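Local coordinates for SsRai1 (Scheffersomyces stipitis, PDB 5BTO), which hydrolyses NAD caps, and also other 5'-end structures, from RNA in a metal-dependent reaction, and binds and stimulates the exoribonuclease RAT1, at residues D110-R115 with Q142-S147; N135-D140 with R383-E388. All coordinates share one frame; numbering follows the deposited sequence.

Interaction 1: D110-R115 with Q142-S147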
loop_
_atom_site.group_PDB
_atom_site.type_symbol
_atom_site.label_atom_id
_atom_site.label_comp_id
_atom_site.label_asym_id
_atom_site.label_seq_id
_atom_site.Cartn_x
_atom_site.Cartn_y
_atom_site.Cartn_z
ATOM N N ASP A 110 -21.555 0.146 -10.923
ATOM C CA ASP A 110 -20.305 -0.441 -11.387
ATOM C C ASP A 110 -20.080 -1.825 -10.801
ATOM O O ASP A 110 -19.450 -2.677 -11.430
ATOM C CB ASP A 110 -19.132 0.450 -10.986
ATOM C CG ASP A 110 -19.231 1.840 -11.571
ATOM O OD1 ASP A 110 -19.215 1.949 -12.815
ATOM O OD2 ASP A 110 -19.313 2.825 -10.803
ATOM N N ILE A 111 -20.574 -2.037 -9.581
ATOM C CA ILE A 111 -20.320 -3.277 -8.854
ATOM C C ILE A 111 -21.612 -3.823 -8.247
ATOM O O ILE A 111 -22.415 -3.066 -7.717
ATOM C CB ILE A 111 -19.299 -3.053 -7.707
ATOM C CG1 ILE A 111 -17.937 -2.611 -8.251
ATOM C CG2 ILE A 111 -19.141 -4.322 -6.858
ATOM C CD1 ILE A 111 -17.018 -2.076 -7.152
ATOM N N ILE A 112 -21.797 -5.136 -8.331
ATOM C CA ILE A 112 -22.977 -5.804 -7.775
ATOM C C ILE A 112 -22.483 -6.894 -6.825
ATOM O O ILE A 112 -21.742 -7.779 -7.237
ATOM C CB ILE A 112 -23.831 -6.429 -8.905
ATOM C CG1 ILE A 112 -24.466 -5.321 -9.753
ATOM C CG2 ILE A 112 -24.902 -7.389 -8.335
ATOM C CD1 ILE A 112 -24.988 -5.786 -11.112
ATOM N N THR A 113 -22.870 -6.828 -5.548
ATOM C CA THR A 113 -22.323 -7.768 -4.584
ATOM C C THR A 113 -23.145 -7.808 -3.308
ATOM O O THR A 113 -24.228 -7.215 -3.242
ATOM C CB THR A 113 -20.848 -7.408 -4.262
ATOM O OG1 THR A 113 -20.223 -8.466 -3.521
ATOM C CG2 THR A 113 -20.766 -6.103 -3.488
ATOM N N TYR A 114 -22.641 -8.528 -2.313
ATOM C CA TYR A 114 -23.298 -8.636 -1.010
ATOM C C TYR A 114 -22.596 -7.785 0.052
ATOM O O TYR A 114 -21.367 -7.687 0.097
ATOM C CB TYR A 114 -23.327 -10.096 -0.540
ATOM C CG TYR A 114 -24.483 -10.907 -1.075
ATOM C CD1 TYR A 114 -25.734 -10.850 -0.472
ATOM C CD2 TYR A 114 -24.325 -11.744 -2.165
ATOM C CE1 TYR A 114 -26.795 -11.583 -0.961
ATOM C CE2 TYR A 114 -25.388 -12.487 -2.661
ATOM C CZ TYR A 114 -26.619 -12.407 -2.051
ATOM O OH TYR A 114 -27.687 -13.138 -2.533
ATOM N N ARG A 115 -23.393 -7.218 0.954
ATOM C CA ARG A 115 -22.881 -6.382 2.030
ATOM C C ARG A 115 -21.833 -7.079 2.870
ATOM O O ARG A 115 -20.854 -6.463 3.263
ATOM C CB ARG A 115 -24.026 -5.947 2.959
ATOM C CG ARG A 115 -23.546 -5.460 4.332
ATOM C CD ARG A 115 -24.648 -5.418 5.385
ATOM N NE ARG A 115 -25.054 -6.733 5.875
ATOM C CZ ARG A 115 -26.291 -7.024 6.265
ATOM N NH1 ARG A 115 -27.239 -6.096 6.212
ATOM N NH2 ARG A 115 -26.585 -8.241 6.702
ATOM N N GLN A 142 -20.048 -4.276 -15.924
ATOM C CA GLN A 142 -20.205 -4.246 -14.466
ATOM C C GLN A 142 -19.377 -5.345 -13.811
ATOM O O GLN A 142 -19.099 -6.373 -14.434
ATOM C CB GLN A 142 -21.686 -4.422 -14.099
ATOM C CG GLN A 142 -22.578 -3.374 -14.718
ATOM C CD GLN A 142 -24.052 -3.592 -14.428
ATOM O OE1 GLN A 142 -24.549 -4.721 -14.451
ATOM N NE2 GLN A 142 -24.757 -2.505 -14.145
ATOM N N LEU A 143 -18.959 -5.127 -12.565
ATOM C CA LEU A 143 -18.253 -6.168 -11.822
ATOM C C LEU A 143 -19.195 -6.899 -10.875
ATOM O O LEU A 143 -19.925 -6.274 -10.115
ATOM C CB LEU A 143 -17.085 -5.592 -11.015
ATOM C CG LEU A 143 -15.951 -4.921 -11.784
ATOM C CD1 LEU A 143 -14.781 -4.629 -10.825
ATOM C CD2 LEU A 143 -15.498 -5.800 -12.962
ATOM N N PHE A 144 -19.173 -8.223 -10.932
ATOM C CA PHE A 144 -19.961 -9.059 -10.031
ATOM C C PHE A 144 -19.010 -9.732 -9.056
ATOM O O PHE A 144 -18.004 -10.318 -9.470
ATOM C CB PHE A 144 -20.760 -10.096 -10.835
ATOM C CG PHE A 144 -21.767 -9.486 -11.769
ATOM C CD1 PHE A 144 -21.365 -8.921 -12.974
ATOM C CD2 PHE A 144 -23.111 -9.476 -11.445
ATOM C CE1 PHE A 144 -22.285 -8.349 -13.838
ATOM C CE2 PHE A 144 -24.042 -8.907 -12.303
ATOM C CZ PHE A 144 -23.631 -8.337 -13.495
ATOM N N ILE A 145 -19.294 -9.610 -7.759
ATOM C CA ILE A 145 -18.374 -10.108 -6.731
ATOM C C ILE A 145 -19.097 -11.038 -5.770
ATOM O O ILE A 145 -20.126 -10.660 -5.194
ATOM C CB ILE A 145 -17.760 -8.942 -5.927
ATOM C CG1 ILE A 145 -17.056 -7.961 -6.881
ATOM C CG2 ILE A 145 -16.785 -9.466 -4.850
ATOM C CD1 ILE A 145 -16.386 -6.784 -6.193
ATOM N N ASN A 146 -18.578 -12.253 -5.603
ATOM C CA ASN A 146 -19.111 -13.172 -4.597
ATOM C C ASN A 146 -17.999 -13.941 -3.918
ATOM O O ASN A 146 -16.873 -13.975 -4.406
ATOM C CB ASN A 146 -20.113 -14.173 -5.192
ATOM C CG ASN A 146 -20.993 -14.825 -4.113
ATOM O OD1 ASN A 146 -21.086 -14.329 -2.986
ATOM N ND2 ASN A 146 -21.631 -15.930 -4.452
ATOM N N SER A 147 -18.316 -14.568 -2.794
ATOM C CA SER A 147 -17.398 -15.529 -2.200
ATOM C C SER A 147 -17.319 -16.762 -3.093
ATOM O O SER A 147 -18.192 -16.998 -3.936
ATOM C CB SER A 147 -17.885 -15.937 -0.810
ATOM O OG SER A 147 -19.243 -16.353 -0.852
#
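Strands 111-114 and 142-147 run side by side in the same direction, their axes 4.7 Å apart and inclined by 14°, with Ile-111 paired to Leu-143 and Ile-112 to Phe-144. The bonds alternate as a parallel ladder requires: Leu-143 N gives to Asp-110 O at 2.7 Å, almost perfectly straight, Ile-112 N gives to Leu-143 O, and Ile-145 N gives to Ile-112 O at 3.1 Å. The ladder then changes character. Tyr-114 N, next in line, is 4.4 Å from Ile-145 O, too far to bond. Thr-113 OG1, anti to the backbone N (chi1 -169°), takes its place, donating to Ile-145 O at 2.8 Å from above the carbonyl plane, just before Tyr-114 takes the N-cap position of helix 115-123. Threonine suits this place, being beta-branched for a strand yet carrying a donor.

Apolar side chains meet on both faces. On that of Ile-111 and Leu-143, the two lie alongside each other, and CG2 of Ile-111 meets CD1 of Ile-145 obliquely at 3.8 Å. On the other, Ile-112 and Phe-144 point the same way, and Ile-112 CD1 reaches Phe-144 CE2 at 3.5 Å. Ile-112 CD1 also lies 3.5 Å from Gln-142 OE1, an oxygen bonded to Arg-398. Helix 87-101 packs on this face through Leu-91 and Leu-94.

Asp-110 turns away from the neighbouring strand, its carboxylate held by Lys-229 N and Arg-353. Strand 228-235 flanks 111-114 on its other edge, making it an interior strand. The ladder thus satisfies buried peptide groups between apolar contacts on the two faces. The strand runs straight into Tyr-114 and Arg-115, which bind substrate, and its pairing probably helps to fix where they stand.

Interaction 2: N135-D140 with R383-E388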
loop_
_atom_site.group_PDB
_atom_site.type_symbol
_atom_site.label_atom_id
_atom_site.label_comp_id
_atom_site.label_asym_id
_atom_site.label_seq_id
_atom_site.Cartn_x
_atom_site.Cartn_y
_atom_site.Cartn_z
ATOM N N ASN A 135 -14.433 -13.920 -5.640
ATOM C CA ASN A 135 -14.396 -14.048 -7.093
ATOM C C ASN A 135 -14.973 -12.778 -7.696
ATOM O O ASN A 135 -15.973 -12.255 -7.202
ATOM C CB ASN A 135 -15.211 -15.250 -7.560
ATOM C CG ASN A 135 -14.595 -16.566 -7.155
ATOM O OD1 ASN A 135 -13.376 -16.683 -7.040
ATOM N ND2 ASN A 135 -15.434 -17.573 -6.943
ATOM N N VAL A 136 -14.339 -12.273 -8.747
ATOM C CA VAL A 136 -14.787 -11.051 -9.386
ATOM C C VAL A 136 -14.793 -11.252 -10.883
ATOM O O VAL A 136 -13.847 -11.792 -11.447
ATOM C CB VAL A 136 -13.853 -9.865 -9.076
ATOM C CG1 VAL A 136 -14.409 -8.589 -9.681
ATOM C CG2 VAL A 136 -13.637 -9.720 -7.577
ATOM N N LEU A 137 -15.848 -10.813 -11.550
ATOM C CA LEU A 137 -15.788 -10.868 -13.005
ATOM C C LEU A 137 -16.568 -9.746 -13.649
ATOM O O LEU A 137 -17.557 -9.243 -13.088
ATOM C CB LEU A 137 -16.241 -12.225 -13.523
ATOM C CG LEU A 137 -17.681 -12.594 -13.218
ATOM C CD1 LEU A 137 -18.593 -11.993 -14.281
ATOM C CD2 LEU A 137 -17.832 -14.087 -13.166
ATOM N N ALA A 138 -16.100 -9.351 -14.827
ATOM C CA ALA A 138 -16.723 -8.287 -15.586
ATOM C C ALA A 138 -17.749 -8.872 -16.534
ATOM O O ALA A 138 -17.479 -9.842 -17.243
ATOM C CB ALA A 138 -15.666 -7.506 -16.370
ATOM N N TYR A 139 -18.930 -8.275 -16.543
ATOM C CA TYR A 139 -19.969 -8.668 -17.469
ATOM C C TYR A 139 -20.890 -7.477 -17.696
ATOM O O TYR A 139 -21.255 -6.772 -16.753
ATOM C CB TYR A 139 -20.741 -9.877 -16.926
ATOM C CG TYR A 139 -21.879 -10.308 -17.819
ATOM C CD1 TYR A 139 -21.638 -11.048 -18.974
ATOM C CD2 TYR A 139 -23.191 -9.978 -17.507
ATOM C CE1 TYR A 139 -22.685 -11.437 -19.802
ATOM C CE2 TYR A 139 -24.235 -10.358 -18.322
ATOM C CZ TYR A 139 -23.980 -11.089 -19.465
ATOM O OH TYR A 139 -25.030 -11.470 -20.275
ATOM N N ASP A 140 -21.243 -7.236 -18.954
ATOM C CA ASP A 140 -22.107 -6.115 -19.303
ATOM C C ASP A 140 -21.650 -4.808 -18.654
ATOM O O ASP A 140 -22.466 -4.024 -18.181
ATOM C CB ASP A 140 -23.553 -6.434 -18.920
ATOM C CG ASP A 140 -24.574 -5.686 -19.767
ATOM O OD1 ASP A 140 -24.201 -5.062 -20.785
ATOM O OD2 ASP A 140 -25.770 -5.745 -19.421
ATOM N N ARG A 383 -16.745 -21.872 -15.244
ATOM C CA ARG A 383 -17.576 -22.284 -14.111
ATOM C C ARG A 383 -18.382 -21.114 -13.521
ATOM O O ARG A 383 -19.578 -21.245 -13.230
ATOM C CB ARG A 383 -16.719 -22.947 -13.028
ATOM C CG ARG A 383 -17.468 -23.190 -11.720
ATOM C CD ARG A 383 -16.611 -23.915 -10.684
ATOM N NE ARG A 383 -15.418 -23.161 -10.298
ATOM C CZ ARG A 383 -15.374 -22.269 -9.311
ATOM N NH1 ARG A 383 -16.461 -22.006 -8.606
ATOM N NH2 ARG A 383 -14.241 -21.637 -9.028
ATOM N N LEU A 384 -17.739 -19.964 -13.346
ATOM C CA LEU A 384 -18.424 -18.806 -12.756
ATOM C C LEU A 384 -19.458 -18.185 -13.699
ATOM O O LEU A 384 -20.561 -17.841 -13.276
ATOM C CB LEU A 384 -17.411 -17.748 -12.308
ATOM C CG LEU A 384 -16.410 -18.217 -11.242
ATOM C CD1 LEU A 384 -15.280 -17.214 -11.044
ATOM C CD2 LEU A 384 -17.115 -18.492 -9.917
ATOM N N ARG A 385 -19.105 -18.051 -14.973
ATOM C CA ARG A 385 -19.980 -17.389 -15.936
ATOM C C ARG A 385 -21.129 -18.277 -16.372
ATOM O O ARG A 385 -22.128 -17.788 -16.907
ATOM C CB ARG A 385 -19.186 -16.924 -17.168
ATOM C CG ARG A 385 -18.276 -15.756 -16.870
ATOM C CD ARG A 385 -17.466 -15.325 -18.083
ATOM N NE ARG A 385 -16.548 -14.261 -17.690
ATOM C CZ ARG A 385 -16.866 -12.975 -17.677
ATOM N NH1 ARG A 385 -18.085 -12.591 -18.061
ATOM N NH2 ARG A 385 -15.973 -12.075 -17.279
ATOM N N ASN A 386 -20.991 -19.577 -16.138
ATOM C CA ASN A 386 -21.968 -20.541 -16.627
ATOM C C ASN A 386 -22.672 -21.332 -15.524
ATOM O O ASN A 386 -22.909 -22.534 -15.664
ATOM C CB ASN A 386 -21.319 -21.474 -17.654
ATOM C CG ASN A 386 -20.916 -20.743 -18.924
ATOM O OD1 ASN A 386 -21.740 -20.089 -19.565
ATOM N ND2 ASN A 386 -19.645 -20.840 -19.287
ATOM N N GLY A 387 -23.030 -20.652 -14.438
ATOM C CA GLY A 387 -23.796 -21.290 -13.383
ATOM C C GLY A 387 -23.569 -20.793 -11.968
ATOM O O GLY A 387 -24.527 -20.443 -11.279
ATOM N N GLU A 388 -22.318 -20.762 -11.518
ATOM C CA GLU A 388 -22.054 -20.403 -10.120
ATOM C C GLU A 388 -22.314 -18.932 -9.797
ATOM O O GLU A 388 -22.942 -18.625 -8.783
ATOM C CB GLU A 388 -20.646 -20.813 -9.659
ATOM C CG GLU A 388 -20.318 -20.269 -8.251
ATOM C CD GLU A 388 -19.118 -20.932 -7.583
ATOM O OE1 GLU A 388 -18.791 -22.085 -7.942
ATOM O OE2 GLU A 388 -18.510 -20.299 -6.682
HETATM O O HOH W 1 -18.328 -17.400 -6.718
#
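Helix 378-388 lies across the central mixed sheet of this PD-(D/E)XK-family nuclease, its last turns crossing strand 132-139 nearly at a right angle (-86°) with the short axes 10.1 Å apart. The main grip is made by Arg-385, long enough to span from helix to strand and offering two N-H groups to one carbonyl. Its chain, extended from CG to NE, slides past Leu-137 in the opposite direction, so that NH1 and NH2 close end-on upon Ala-138 O, at 2.9 Å for NH1 and 2.7 Å for NH2. The oxygen lies near the guanidinium plane, but NH2 is the better-placed donor, on a carbonyl lone pair; NH1 stands above the carbonyl plane, its bond more bent. Leu-137, with CG in the crowded position between N and C (chi1 63°), sets CD1 over one guanidinium face, offset toward the rim. Asn-381 holds NE and Lys-358 O takes NH2, fixing the group's rotation.

Leu-137 CD2 meets Leu-384 CB at 3.8 Å. Beyond, one water accepts from Asn-135 ND2 and donates to Glu-388 OE2, which Glu-149 N also reaches. Asp-148 binds ND2 and Arg-361 binds OD1, satisfying the buried amide at both atoms. Within the helix, Arg-383 and Glu-388 form an unusually short, bent salt bridge. The guanidinium charge probably polarises the Ala-138 carbonyl. Helix and strand thus join directly near Tyr-139, through solvent near Asn-135, and by leucine packing between.

Overall arrangement
Interactions 1 and 2 meet in the central mixed sheet, where strands 142-147 and 132-139 are antiparallel neighbours: Asn-146 O lies 2.7 Å from Asn-135 N, and Phe-144 N lies 2.9 Å from Leu-137 O, both probable hydrogen bonds. Their centres are about 10 Å apart. Both contacts are buried, but interaction 1 lies nearer the chain centre, about 12 Å from it against 20 Å. It works within the sheet, by backbone pairing, apolar side chains and one threonine hydroxyl, and strand 111-114 ends at Tyr-114, a substrate-binding residue. Interaction 2 sets a helix near the C terminus against the sheet, relying on a guanidinium-to-carbonyl grip, leucine packing and one bridging water.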